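Local coordinates for DUF2442 domain-containing protein (Nitrosomonas europaea, PDB 2AUW) that is of unknown function but may bind DNA, joining an alpha-beta domain to a bundle of helices, at residues 67-70 and 71-75; 89-92 and 93-96; 120-124 and 125-129; 36-39 and 40-43; 140-143 and 144-147. All blocks are in the same frame, centred on the assembly; numbering follows the deposited sequence. Where two conformers were deposited one is given.

Contact 1: 67-70 and 71-75; sequences VEWF and DTEFG
Glu-73 OE1 is gripped by two backbone amides, Phe-70 N at 2.9 Å and Asp-71 N at 2.7 Å. The first N-H comes from the syn side, a little out of the carboxylate plane, whereas the second arrives from well above that plane. The other oxygen, Glu-73 OE2, accepts from Trp-69 N at 3.0 Å, again from above the carboxylate plane. Three successive N-H groups of the turn thus converge on one carboxylate, a setting that would probably favour its charged form. The bend of the Glu-73 chain at chi2 (84°) folds the carboxylate back over the turn. A second glutamate works from the strand: Glu-68 reaches out with CG anti to its own N, and its OE1 takes the Thr-72 N-H at 2.7 Å through the anti lone pair, nearly straight at 168°. Its OE2 is bound by His-59 on the adjacent strand. The segment is a tight hairpin, closed by a single antiparallel bridge: the chain leaves strand 67-68, turns through Phe-70 to Thr-72 and comes back alongside, and Val-67 and Phe-74 make a hydrogen-bonded pair, with Val-67 N to Phe-74 O at 2.9 Å. Next to the bridge, the rings of Trp-69 and Phe-74 meet obliquely, their planes at 85°, and Trp-69 CZ3 comes within 3.4 Å of Phe-74 CE1. The CB of Glu-73 lies over the centre of one face of the Phe-74 ring. Trp-82 of helix 76-86 meets the same phenylalanine edge-to-face, and Phe-55 packs against Trp-69.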
loop_
_atom_site.group_PDB
_atom_site.type_symbol
_atom_site.label_atom_id
_atom_site.label_comp_id
_atom_site.label_asym_id
_atom_site.label_seq_id
_atom_site.Cartn_x
_atom_site.Cartn_y
_atom_site.Cartn_z
ATOM N N VAL B 67 -20.240 -12.606 -7.445
ATOM C CA VAL B 67 -20.879 -13.489 -8.403
ATOM C C VAL B 67 -22.310 -13.638 -7.933
ATOM O O VAL B 67 -22.554 -14.020 -6.805
ATOM C CB VAL B 67 -20.141 -14.849 -8.475
ATOM C CG1 VAL B 67 -20.965 -15.898 -9.255
ATOM C CG2 VAL B 67 -18.769 -14.693 -9.106
ATOM N N GLU B 68 -23.272 -13.303 -8.789
ATOM C CA GLU B 68 -24.642 -13.188 -8.350
ATOM C C GLU B 68 -25.610 -13.884 -9.305
ATOM O O GLU B 68 -25.361 -13.963 -10.506
ATOM C CB GLU B 68 -25.020 -11.704 -8.209
ATOM C CG GLU B 68 -26.505 -11.489 -7.918
ATOM C CD GLU B 68 -26.804 -10.034 -7.719
ATOM O OE1 GLU B 68 -26.678 -9.572 -6.564
ATOM O OE2 GLU B 68 -27.149 -9.365 -8.719
ATOM N N TRP B 69 -26.699 -14.396 -8.742
ATOM C CA TRP B 69 -27.805 -14.960 -9.511
ATOM C C TRP B 69 -29.009 -14.138 -9.099
ATOM O O TRP B 69 -29.598 -13.455 -9.930
ATOM C CB TRP B 69 -28.046 -16.448 -9.217
ATOM C CG TRP B 69 -26.996 -17.379 -9.768
ATOM C CD1 TRP B 69 -27.038 -18.059 -10.938
ATOM C CD2 TRP B 69 -25.749 -17.718 -9.145
ATOM N NE1 TRP B 69 -25.908 -18.832 -11.086
ATOM C CE2 TRP B 69 -25.083 -18.610 -10.003
ATOM C CE3 TRP B 69 -25.135 -17.355 -7.929
ATOM C CZ2 TRP B 69 -23.836 -19.148 -9.696
ATOM C CZ3 TRP B 69 -23.871 -17.867 -7.639
ATOM C CH2 TRP B 69 -23.246 -18.766 -8.503
ATOM N N PHE B 70 -29.343 -14.176 -7.811
ATOM C CA PHE B 70 -30.392 -13.301 -7.266
ATOM C C PHE B 70 -29.867 -12.191 -6.348
ATOM O O PHE B 70 -30.262 -11.038 -6.493
ATOM C CB PHE B 70 -31.503 -14.110 -6.575
ATOM C CG PHE B 70 -32.074 -15.213 -7.424
ATOM C CD1 PHE B 70 -31.767 -16.544 -7.154
ATOM C CD2 PHE B 70 -32.930 -14.921 -8.493
ATOM C CE1 PHE B 70 -32.286 -17.572 -7.938
ATOM C CE2 PHE B 70 -33.467 -15.942 -9.289
ATOM C CZ PHE B 70 -33.142 -17.276 -9.011
ATOM N N ASP B 71 -28.977 -12.531 -5.412
ATOM C CA ASP B 71 -28.514 -11.559 -4.418
ATOM C C ASP B 71 -27.093 -11.822 -3.892
ATOM O O ASP B 71 -26.912 -12.576 -2.919
ATOM C CB ASP B 71 -29.486 -11.488 -3.234
ATOM C CG ASP B 71 -29.114 -10.406 -2.236
ATOM O OD1 ASP B 71 -28.403 -9.439 -2.612
ATOM O OD2 ASP B 71 -29.525 -10.523 -1.066
ATOM N N THR B 72 -26.111 -11.180 -4.530
ATOM C CA THR B 72 -24.722 -11.167 -4.055
ATOM C C THR B 72 -24.295 -12.484 -3.345
ATOM O O THR B 72 -23.782 -12.460 -2.223
ATOM C CB THR B 72 -24.497 -9.973 -3.090
ATOM O OG1 THR B 72 -25.442 -10.059 -2.013
ATOM C CG2 THR B 72 -24.678 -8.642 -3.811
ATOM N N GLU B 73 -24.499 -13.618 -3.998
ATOM C CA GLU B 73 -24.333 -14.909 -3.314
ATOM C C GLU B 73 -22.886 -15.226 -2.944
ATOM O O GLU B 73 -22.621 -15.622 -1.795
ATOM C CB GLU B 73 -24.949 -16.066 -4.103
ATOM C CG GLU B 73 -26.487 -16.075 -4.083
ATOM C CD GLU B 73 -27.107 -15.154 -5.135
ATOM O OE1 GLU B 73 -28.341 -15.162 -5.282
ATOM O OE2 GLU B 73 -26.351 -14.427 -5.808
ATOM N N PHE B 74 -21.955 -15.073 -3.890
ATOM C CA PHE B 74 -20.546 -15.421 -3.570
ATOM C C PHE B 74 -19.563 -14.290 -3.811
ATOM O O PHE B 74 -19.443 -13.832 -4.945
ATOM C CB PHE B 74 -20.079 -16.620 -4.376
ATOM C CG PHE B 74 -20.945 -17.832 -4.237
ATOM C CD1 PHE B 74 -21.401 -18.492 -5.363
ATOM C CD2 PHE B 74 -21.280 -18.324 -2.983
ATOM C CE1 PHE B 74 -22.199 -19.627 -5.256
ATOM C CE2 PHE B 74 -22.088 -19.464 -2.854
ATOM C CZ PHE B 74 -22.543 -20.119 -3.991
ATOM N N GLY B 75 -18.829 -13.895 -2.762
ATOM C CA GLY B 75 -17.765 -12.880 -2.887
ATOM C C GLY B 75 -16.739 -13.281 -3.939
ATOM O O GLY B 75 -16.385 -14.467 -4.046
#

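Contact 2: 89-92 and 93-96; sequences EVSH and EMFG
The imidazole of His-92 carries the start of the Glu-93 side chain on one face: Glu-93 CG sits 3.9 Å from the ring centroid, only 23° off the normal, in a CH-pi contact displaced toward the rim near NE2. The backbone N of Glu-93 also lies over a face of the ring, 3.2 Å from His-92 CG. This closeness follows from chi1 of His-92 (74°), which sets CG between the backbone N and the carbonyl carbon, holding the ring over the peptide N of the next residue. The two side chains run side by side, and a water bridges their ends, 2.9 Å from His-92 NE2 and donating to Glu-93 OE2 at 2.7 Å. Phe-7 meets the same imidazole.

One residue earlier, Ser-91 OG accepts from Met-94 N at 3.1 Å with an angle of 163°, while also hydrogen-bonding Glu-85 of helix 76-86. The selenomethionine chain then bends at chi3 and brings SE back to 3.7 Å from Ser-91 N; its CE touches Val-90 CG1, and Trp-135 packs against both residues. The backbone continues with Phe-95 N to Ser-91 O and Gly-96 N to His-92 O. Such a serine, accepting from the amide three residues on, is the classic N-cap that opens an alpha helix, here helix 92-101.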
loop_
_atom_site.group_PDB
_atom_site.type_symbol
_atom_site.label_atom_id
_atom_site.label_comp_id
_atom_site.label_asym_id
_atom_site.label_seq_id
_atom_site.Cartn_x
_atom_site.Cartn_y
_atom_site.Cartn_z
ATOM N N GLU B 89 -4.156 -26.007 -6.652
ATOM C CA GLU B 89 -3.210 -24.953 -6.310
ATOM C C GLU B 89 -3.501 -24.389 -4.915
ATOM O O GLU B 89 -4.588 -24.568 -4.373
ATOM C CB GLU B 89 -3.258 -23.856 -7.367
ATOM C CG GLU B 89 -2.732 -24.380 -8.693
ATOM C CD GLU B 89 -3.184 -23.594 -9.874
ATOM O OE1 GLU B 89 -2.618 -23.840 -10.970
ATOM O OE2 GLU B 89 -4.089 -22.746 -9.728
ATOM N N VAL B 90 -2.510 -23.721 -4.339
ATOM C CA VAL B 90 -2.660 -23.084 -3.033
ATOM C C VAL B 90 -3.345 -21.724 -3.172
ATOM O O VAL B 90 -2.865 -20.852 -3.919
ATOM C CB VAL B 90 -1.275 -22.933 -2.393
ATOM C CG1 VAL B 90 -1.367 -22.256 -1.001
ATOM C CG2 VAL B 90 -0.597 -24.323 -2.333
ATOM N N SER B 91 -4.456 -21.515 -2.460
ATOM C CA SER B 91 -5.153 -20.241 -2.533
ATOM C C SER B 91 -4.600 -19.249 -1.523
ATOM O O SER B 91 -3.981 -19.627 -0.511
ATOM C CB SER B 91 -6.679 -20.395 -2.297
ATOM O OG SER B 91 -6.852 -20.926 -0.975
ATOM N N HIS B 92 -4.863 -17.971 -1.788
ATOM C CA HIS B 92 -4.591 -16.916 -0.810
ATOM C C HIS B 92 -5.367 -17.100 0.516
ATOM O O HIS B 92 -4.900 -16.649 1.562
ATOM C CB HIS B 92 -4.919 -15.539 -1.419
ATOM C CG HIS B 92 -6.381 -15.265 -1.525
ATOM N ND1 HIS B 92 -7.171 -15.818 -2.507
ATOM C CD2 HIS B 92 -7.201 -14.491 -0.769
ATOM C CE1 HIS B 92 -8.417 -15.408 -2.347
ATOM N NE2 HIS B 92 -8.461 -14.601 -1.297
ATOM N N GLU B 93 -6.538 -17.739 0.456
ATOM C CA GLU B 93 -7.318 -18.067 1.675
ATOM C C GLU B 93 -6.660 -19.125 2.535
ATOM O O GLU B 93 -6.623 -18.982 3.747
ATOM C CB GLU B 93 -8.752 -18.475 1.335
ATOM C CG GLU B 93 -9.565 -17.321 0.803
ATOM C CD GLU B 93 -11.038 -17.645 0.623
ATOM O OE1 GLU B 93 -11.461 -18.791 0.824
ATOM O OE2 GLU B 93 -11.776 -16.735 0.264
HETATM N N MSE B 94 -6.109 -20.164 1.920
HETATM C CA MSE B 94 -5.338 -21.172 2.661
HETATM C C MSE B 94 -4.171 -20.503 3.390
HETATM O O MSE B 94 -3.904 -20.772 4.571
HETATM C CB MSE B 94 -4.839 -22.268 1.697
HETATM C CG MSE B 94 -5.928 -23.251 1.286
HETATM SE SE MSE B 94 -5.371 -24.318 -0.221
HETATM C CE MSE B 94 -3.890 -25.294 0.606
ATOM N N PHE B 95 -3.506 -19.588 2.691
ATOM C CA PHE B 95 -2.371 -18.846 3.225
ATOM C C PHE B 95 -2.811 -17.894 4.347
ATOM O O PHE B 95 -2.184 -17.847 5.421
ATOM C CB PHE B 95 -1.676 -18.066 2.091
ATOM C CG PHE B 95 -0.387 -17.393 2.508
ATOM C CD1 PHE B 95 0.800 -18.138 2.611
ATOM C CD2 PHE B 95 -0.356 -16.025 2.794
ATOM C CE1 PHE B 95 2.017 -17.551 2.997
ATOM C CE2 PHE B 95 0.860 -15.402 3.184
ATOM C CZ PHE B 95 2.056 -16.178 3.276
ATOM N N GLY B 96 -3.870 -17.135 4.099
ATOM C CA GLY B 96 -4.452 -16.249 5.126
ATOM C C GLY B 96 -4.953 -16.998 6.361
ATOM O O GLY B 96 -4.761 -16.532 7.492
HETATM O O HOH W 1 -10.845 -14.165 0.341
#

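Contact 3: 120-124 and 125-129; sequences VSYYR and TAHKI
A Schellman motif ends helix 117-124, with Ala-126 at the C-prime position and in positive phi. Its outer bond joins His-127 N to Tyr-122 O at 2.8 Å, and its inner one, Ala-126 N to Tyr-123 O, is weak at 3.4 Å. Tyr-122 O takes a second donor, Lys-128 N at 3.2 Å, which stands 63° above the carbonyl plane. Ser-121 O is doubly held as well: Thr-125 gives it both its N-H and its hydroxyl, OG1 lying 2.8 Å away. With chi1 at 61°, OG1 is tucked between the backbone N and the carbonyl carbon, facing back into the last turn; a glycerol, probably from the crystallisation liquor, hydrogen-bonds the same hydroxyl.

The reversal lays His-127 alongside Tyr-122 in an offset stack, centroids 4.1 Å apart and planes at 10°, with Tyr-122 CE1 over the centre of the imidazole. Phe-8 stacks with that histidine too. Lys-128 O lies at the edge of the Tyr-123 ring, and a water donates to both Lys-128 O and Tyr-123 O. Arg-124 reaches the N-terminal segment, where Asn-4 and Glu-5 hold its guanidinium. Two nested backbone bonds round a residue of positive phi are the signature of the Schellman motif.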
loop_
_atom_site.group_PDB
_atom_site.type_symbol
_atom_site.label_atom_id
_atom_site.label_comp_id
_atom_site.label_asym_id
_atom_site.label_seq_id
_atom_site.Cartn_x
_atom_site.Cartn_y
_atom_site.Cartn_z
ATOM N N VAL B 120 5.013 -11.927 1.598
ATOM C CA VAL B 120 3.880 -12.335 2.428
ATOM C C VAL B 120 2.597 -11.597 2.016
ATOM O O VAL B 120 1.559 -12.218 1.820
ATOM C CB VAL B 120 4.172 -12.157 3.942
ATOM C CG1 VAL B 120 2.923 -12.472 4.806
ATOM C CG2 VAL B 120 5.361 -13.050 4.357
ATOM N N SER B 121 2.665 -10.272 1.937
ATOM C CA SER B 121 1.536 -9.471 1.473
ATOM C C SER B 121 1.054 -9.868 0.063
ATOM O O SER B 121 -0.133 -10.023 -0.169
ATOM C CB SER B 121 1.912 -7.998 1.479
ATOM O OG SER B 121 0.824 -7.216 1.038
ATOM N N TYR B 122 1.976 -10.055 -0.868
ATOM C CA TYR B 122 1.580 -10.443 -2.237
ATOM C C TYR B 122 0.786 -11.742 -2.281
ATOM O O TYR B 122 -0.235 -11.824 -2.975
ATOM C CB TYR B 122 2.793 -10.496 -3.175
ATOM C CG TYR B 122 3.030 -9.164 -3.891
ATOM C CD1 TYR B 122 2.994 -9.086 -5.285
ATOM C CD2 TYR B 122 3.240 -7.983 -3.176
ATOM C CE1 TYR B 122 3.190 -7.882 -5.960
ATOM C CE2 TYR B 122 3.467 -6.754 -3.848
ATOM C CZ TYR B 122 3.435 -6.717 -5.238
ATOM O OH TYR B 122 3.643 -5.531 -5.927
ATOM N N TYR B 123 1.255 -12.720 -1.513
ATOM C CA TYR B 123 0.577 -14.020 -1.384
ATOM C C TYR B 123 -0.778 -13.876 -0.695
ATOM O O TYR B 123 -1.777 -14.450 -1.140
ATOM C CB TYR B 123 1.445 -15.010 -0.614
ATOM C CG TYR B 123 2.754 -15.417 -1.276
ATOM C CD1 TYR B 123 3.887 -15.691 -0.502
ATOM C CD2 TYR B 123 2.865 -15.550 -2.674
ATOM C CE1 TYR B 123 5.117 -16.092 -1.101
ATOM C CE2 TYR B 123 4.077 -15.939 -3.264
ATOM C CZ TYR B 123 5.194 -16.196 -2.482
ATOM O OH TYR B 123 6.396 -16.562 -3.081
ATOM N N ARG B 124 -0.796 -13.110 0.398
ATOM C CA ARG B 124 -1.998 -12.898 1.196
ATOM C C ARG B 124 -3.127 -12.257 0.366
ATOM O O ARG B 124 -4.296 -12.554 0.571
ATOM C CB ARG B 124 -1.643 -11.959 2.372
ATOM C CG ARG B 124 -2.633 -11.904 3.498
ATOM C CD ARG B 124 -2.252 -10.814 4.502
ATOM N NE ARG B 124 -2.752 -9.476 4.143
ATOM C CZ ARG B 124 -3.982 -9.014 4.409
ATOM N NH1 ARG B 124 -4.316 -7.781 4.048
ATOM N NH2 ARG B 124 -4.884 -9.768 5.032
ATOM N N THR B 125 -2.754 -11.307 -0.506
ATOM C CA THR B 125 -3.705 -10.460 -1.230
ATOM C C THR B 125 -3.974 -10.990 -2.658
ATOM O O THR B 125 -4.646 -10.337 -3.440
ATOM C CB THR B 125 -3.200 -9.045 -1.300
ATOM O OG1 THR B 125 -1.948 -9.032 -2.003
ATOM C CG2 THR B 125 -3.027 -8.468 0.112
ATOM N N ALA B 126 -3.418 -12.165 -2.980
ATOM C CA ALA B 126 -3.589 -12.821 -4.307
ATOM C C ALA B 126 -2.967 -11.991 -5.436
ATOM O O ALA B 126 -3.444 -12.013 -6.570
ATOM C CB ALA B 126 -5.088 -13.149 -4.602
ATOM N N HIS B 127 -1.928 -11.235 -5.093
ATOM C CA HIS B 127 -1.193 -10.398 -6.062
ATOM C C HIS B 127 -0.147 -11.266 -6.777
ATOM O O HIS B 127 0.273 -10.930 -7.879
ATOM C CB HIS B 127 -0.559 -9.189 -5.337
ATOM C CG HIS B 127 -0.271 -7.995 -6.226
ATOM N ND1 HIS B 127 -0.073 -8.093 -7.591
ATOM C CD2 HIS B 127 -0.107 -6.680 -5.923
ATOM C CE1 HIS B 127 0.178 -6.890 -8.094
ATOM N NE2 HIS B 127 0.150 -6.012 -7.103
ATOM N N LYS B 128 0.272 -12.351 -6.121
ATOM C CA LYS B 128 1.177 -13.341 -6.698
ATOM C C LYS B 128 0.686 -14.754 -6.389
ATOM O O LYS B 128 0.253 -15.058 -5.269
ATOM C CB LYS B 128 2.601 -13.173 -6.158
ATOM C CG LYS B 128 3.295 -11.951 -6.675
ATOM C CD LYS B 128 4.808 -12.012 -6.468
ATOM C CE LYS B 128 5.504 -10.975 -7.352
ATOM N NZ LYS B 128 6.919 -10.721 -6.912
ATOM N N ILE B 129 0.767 -15.639 -7.369
ATOM C CA ILE B 129 0.369 -17.025 -7.082
ATOM C C ILE B 129 1.348 -17.649 -6.095
ATOM O O ILE B 129 2.551 -17.364 -6.106
ATOM C CB ILE B 129 0.170 -17.905 -8.354
ATOM C CG1 ILE B 129 1.503 -18.348 -8.910
ATOM C CG2 ILE B 129 -0.718 -17.249 -9.400
ATOM C CD1 ILE B 129 1.837 -19.722 -8.393
HETATM O O HOH W 2 -1.879 -15.528 -3.656
#

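Contact 4: 36-39 and 40-43; sequences VGDI and LRKI
With its chain bent at chi3 (-84°), Arg-41 folds its guanidinium back along the helix toward Asp-38, whose CG stands anti to its carbonyl carbon (chi1 -74°). Arg-41 NH2 donates to Asp-38 OD1 at 2.7 Å, a salt bridge in which the oxygen lies at the edge of the guanidinium, close to its plane, and is met on its anti side. The two planar groups are turned 78° against each other. Over the centre of one guanidinium face sits Gly-37 O, 3.3 Å from Arg-41 CZ, and the carbonyl is bonded to Arg-41 N rather than to the side chain. A water also lies at this edge: it accepts from Arg-41 NE at 2.9 Å and makes weak bonds to Asp-38 OD1 and Lys-42 NZ.

These pairs lie along the short helix 37-42, which follows strand 31-35 of the three-stranded antiparallel sheet. Val-36 is its N-cap residue, and Leu-40 N bonds almost straight to Val-36 O. Val-36 CG2 meets Leu-40 CD1 at 3.9 Å. Ile-39 and Ile-43 point the same way, with Ile-39 CD1 3.7 Å from Ile-43 CD1. Trp-82 of helix 76-86 packs on Val-36 and Ile-39, while Ile-49 and Leu-50 adjoin Leu-40.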
loop_
_atom_site.group_PDB
_atom_site.type_symbol
_atom_site.label_atom_id
_atom_site.label_comp_id
_atom_site.label_asym_id
_atom_site.label_seq_id
_atom_site.Cartn_x
_atom_site.Cartn_y
_atom_site.Cartn_z
ATOM N N VAL B 36 -19.443 -24.752 -8.450
ATOM C CA VAL B 36 -20.110 -24.216 -7.262
ATOM C C VAL B 36 -21.296 -25.096 -6.818
ATOM O O VAL B 36 -22.056 -24.684 -5.971
ATOM C CB VAL B 36 -20.584 -22.742 -7.413
ATOM C CG1 VAL B 36 -19.384 -21.796 -7.498
ATOM C CG2 VAL B 36 -21.518 -22.578 -8.656
ATOM N N GLY B 37 -21.441 -26.268 -7.424
ATOM C CA GLY B 37 -22.583 -27.169 -7.163
ATOM C C GLY B 37 -22.649 -27.630 -5.711
ATOM O O GLY B 37 -23.717 -27.627 -5.095
ATOM N N ASP B 38 -21.500 -28.017 -5.182
ATOM C CA ASP B 38 -21.376 -28.487 -3.796
ATOM C C ASP B 38 -21.791 -27.407 -2.776
ATOM O O ASP B 38 -22.568 -27.678 -1.848
ATOM C CB ASP B 38 -19.935 -28.972 -3.526
ATOM C CG ASP B 38 -19.615 -30.331 -4.172
ATOM O OD1 ASP B 38 -20.543 -31.066 -4.575
ATOM O OD2 ASP B 38 -18.406 -30.692 -4.244
ATOM N N ILE B 39 -21.294 -26.177 -2.939
ATOM C CA ILE B 39 -21.653 -25.091 -2.027
ATOM C C ILE B 39 -23.127 -24.701 -2.138
ATOM O O ILE B 39 -23.792 -24.512 -1.112
ATOM C CB ILE B 39 -20.698 -23.828 -2.098
ATOM C CG1 ILE B 39 -21.123 -22.762 -1.086
ATOM C CG2 ILE B 39 -20.765 -23.198 -3.453
ATOM C CD1 ILE B 39 -21.013 -23.148 0.382
ATOM N N LEU B 40 -23.647 -24.584 -3.367
ATOM C CA LEU B 40 -25.088 -24.299 -3.563
ATOM C C LEU B 40 -25.975 -25.326 -2.814
ATOM O O LEU B 40 -26.937 -24.951 -2.140
ATOM C CB LEU B 40 -25.429 -24.303 -5.046
ATOM C CG LEU B 40 -24.864 -23.155 -5.908
ATOM C CD1 LEU B 40 -25.093 -23.513 -7.384
ATOM C CD2 LEU B 40 -25.487 -21.789 -5.564
ATOM N N ARG B 41 -25.627 -26.607 -2.924
ATOM C CA ARG B 41 -26.387 -27.697 -2.277
ATOM C C ARG B 41 -26.355 -27.628 -0.747
ATOM O O ARG B 41 -27.237 -28.185 -0.056
ATOM C CB ARG B 41 -25.810 -29.039 -2.707
ATOM C CG ARG B 41 -26.172 -29.421 -4.115
ATOM C CD ARG B 41 -25.766 -30.847 -4.408
ATOM N NE ARG B 41 -24.364 -30.976 -4.804
ATOM C CZ ARG B 41 -23.908 -30.745 -6.038
ATOM N NH1 ARG B 41 -24.743 -30.355 -6.994
ATOM N NH2 ARG B 41 -22.616 -30.899 -6.314
ATOM N N LYS B 42 -25.327 -26.987 -0.200
ATOM C CA LYS B 42 -25.153 -26.962 1.245
ATOM C C LYS B 42 -25.772 -25.756 1.935
ATOM O O LYS B 42 -25.722 -25.638 3.169
ATOM C CB LYS B 42 -23.680 -27.097 1.608
ATOM C CG LYS B 42 -23.185 -28.509 1.416
ATOM C CD LYS B 42 -21.869 -28.680 2.099
ATOM C CE LYS B 42 -21.205 -29.964 1.682
ATOM N NZ LYS B 42 -22.150 -30.929 1.051
ATOM N N ILE B 43 -26.329 -24.840 1.148
ATOM C CA ILE B 43 -26.963 -23.654 1.738
ATOM C C ILE B 43 -28.438 -23.629 1.331
ATOM O O ILE B 43 -28.747 -23.306 0.186
ATOM C CB ILE B 43 -26.258 -22.332 1.324
ATOM C CG1 ILE B 43 -24.785 -22.349 1.733
ATOM C CG2 ILE B 43 -26.950 -21.125 1.982
ATOM C CD1 ILE B 43 -24.000 -21.187 1.160
HETATM O O HOH W 3 -23.071 -31.173 -2.246
#

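Contact 5: 140-143 and 144-147; sequences GWEA and TRPE
Helix 132-144 gives way at Arg-145, the first residue to leave helical angles and one with positive phi (30°), and the chain runs on through Pro-146. This is a helix C-cap of the alpha-L kind, with a 5-to-1 bond to the residue of positive phi, and the turn takes up the carbonyls of Gly-140 and Trp-141. Trp-141 O receives Arg-145 N at 2.6 Å, nearly along the C=O axis, and also Thr-144 N at 3.3 Å, from far above the carbonyl plane. Gly-140 O is approached by the Thr-144 hydroxyl, with OG1 at 2.9 Å, and more weakly by Thr-144 N. The hydroxyl reaches it because chi1 of Thr-144 (52°) places OG1 between the backbone N and the carbonyl carbon, turned back toward the preceding turn of helix.

Among the side chains, the indole of Trp-141 is the common surface. Arg-145 crosses it at about a right angle, laying CG over one face of the six-membered ring, 4.2 Å from its centroid and 13° off the normal, a CH-pi contact offset toward the rim. At the five-membered part of the indole, Pro-146 CD comes obliquely to 3.7 Å from Trp-141 CD1, its side chain crossing that of the tryptophan at about a right angle. Asn-102 and Leu-104, in the loop that follows helix 92-101, also pack on this tryptophan.

Glu-142 runs beside Arg-145, but its carboxylate is held mainly by Arg-101 and Asn-102. Glu-142 OE2 to Arg-145 NH2 at 3.8 Å is at most a long and doubtful salt bridge, with the oxygen well out of the guanidinium plane.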
loop_
_atom_site.group_PDB
_atom_site.type_symbol
_atom_site.label_atom_id
_atom_site.label_comp_id
_atom_site.label_asym_id
_atom_site.label_seq_id
_atom_site.Cartn_x
_atom_site.Cartn_y
_atom_site.Cartn_z
ATOM N N GLY B 140 5.343 -26.947 7.307
ATOM C CA GLY B 140 6.536 -27.345 8.045
ATOM C C GLY B 140 6.796 -26.476 9.255
ATOM O O GLY B 140 7.166 -26.981 10.321
ATOM N N TRP B 141 6.610 -25.166 9.092
ATOM C CA TRP B 141 6.747 -24.258 10.216
ATOM C C TRP B 141 5.709 -24.595 11.291
ATOM O O TRP B 141 6.019 -24.616 12.482
ATOM C CB TRP B 141 6.611 -22.808 9.770
ATOM C CG TRP B 141 6.735 -21.833 10.911
ATOM C CD1 TRP B 141 7.881 -21.259 11.389
ATOM C CD2 TRP B 141 5.659 -21.312 11.702
ATOM N NE1 TRP B 141 7.587 -20.428 12.456
ATOM C CE2 TRP B 141 6.228 -20.434 12.659
ATOM C CE3 TRP B 141 4.263 -21.516 11.703
ATOM C CZ2 TRP B 141 5.447 -19.735 13.603
ATOM C CZ3 TRP B 141 3.487 -20.831 12.646
ATOM C CH2 TRP B 141 4.093 -19.946 13.589
ATOM N N GLU B 142 4.480 -24.863 10.873
ATOM C CA GLU B 142 3.418 -25.259 11.820
ATOM C C GLU B 142 3.729 -26.540 12.576
ATOM O O GLU B 142 3.333 -26.690 13.733
ATOM C CB GLU B 142 2.090 -25.435 11.095
ATOM C CG GLU B 142 1.258 -24.204 11.066
ATOM C CD GLU B 142 -0.181 -24.502 10.725
ATOM O OE1 GLU B 142 -0.430 -25.348 9.844
ATOM O OE2 GLU B 142 -1.062 -23.862 11.324
ATOM N N ALA B 143 4.431 -27.459 11.921
ATOM C CA ALA B 143 4.758 -28.763 12.495
ATOM C C ALA B 143 5.885 -28.710 13.513
ATOM O O ALA B 143 6.015 -29.600 14.342
ATOM C CB ALA B 143 5.119 -29.738 11.400
ATOM N N THR B 144 6.708 -27.671 13.433
ATOM C CA THR B 144 7.912 -27.562 14.255
ATOM C C THR B 144 7.789 -26.362 15.194
ATOM O O THR B 144 8.342 -26.380 16.289
ATOM C CB THR B 144 9.154 -27.348 13.379
ATOM O OG1 THR B 144 8.908 -26.245 12.495
ATOM C CG2 THR B 144 9.452 -28.598 12.557
ATOM N N ARG B 145 7.072 -25.328 14.734
ATOM C CA ARG B 145 6.950 -24.030 15.411
ATOM C C ARG B 145 8.202 -23.701 16.234
ATOM O O ARG B 145 8.164 -23.716 17.470
ATOM C CB ARG B 145 5.669 -23.974 16.259
ATOM C CG ARG B 145 4.413 -23.660 15.454
ATOM C CD ARG B 145 3.347 -23.047 16.357
ATOM N NE ARG B 145 2.047 -22.905 15.704
ATOM C CZ ARG B 145 1.164 -23.897 15.542
ATOM N NH1 ARG B 145 1.435 -25.132 15.960
ATOM N NH2 ARG B 145 0.008 -23.656 14.946
ATOM N N PRO B 146 9.326 -23.421 15.542
ATOM C CA PRO B 146 10.608 -23.276 16.233
ATOM C C PRO B 146 10.589 -22.111 17.220
ATOM O O PRO B 146 10.179 -21.003 16.868
ATOM C CB PRO B 146 11.601 -23.023 15.090
ATOM C CG PRO B 146 10.765 -22.506 13.965
ATOM C CD PRO B 146 9.459 -23.211 14.086
ATOM N N GLU B 147 11.009 -22.386 18.452
ATOM C CA GLU B 147 11.069 -21.374 19.508
ATOM C C GLU B 147 12.367 -20.594 19.418
ATOM O O GLU B 147 12.542 -19.560 20.070
ATOM C CB GLU B 147 10.918 -22.022 20.892
ATOM C CG GLU B 147 9.508 -22.515 21.202
ATOM C CD GLU B 147 8.448 -21.417 21.094
ATOM O OE1 GLU B 147 8.177 -20.942 19.968
ATOM O OE2 GLU B 147 7.878 -21.039 22.142
#

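The chain order is contacts 4, 1, 2, 3, 5. Contacts 4 and 1 lie on one side of the chain's centre, about 13 Å apart between centres, and touch where Phe-74 packs on Ile-39 and Leu-40; both belong to the region assigned to the DUF2442 family. Contact 2 starts helix 92-101 about 5 Å from the chain's centre. It meets contact 3, at the end of helix 117-124, through His-92 and Phe-95, centres about 9 Å apart. Contact 5 ends helix 132-144, about 39 Å from contact 1, centre to centre. A hairpin turn, a short helix, one helix start and two helix ends thus mark out an elongated chain, from its alpha-beta part to its helical part.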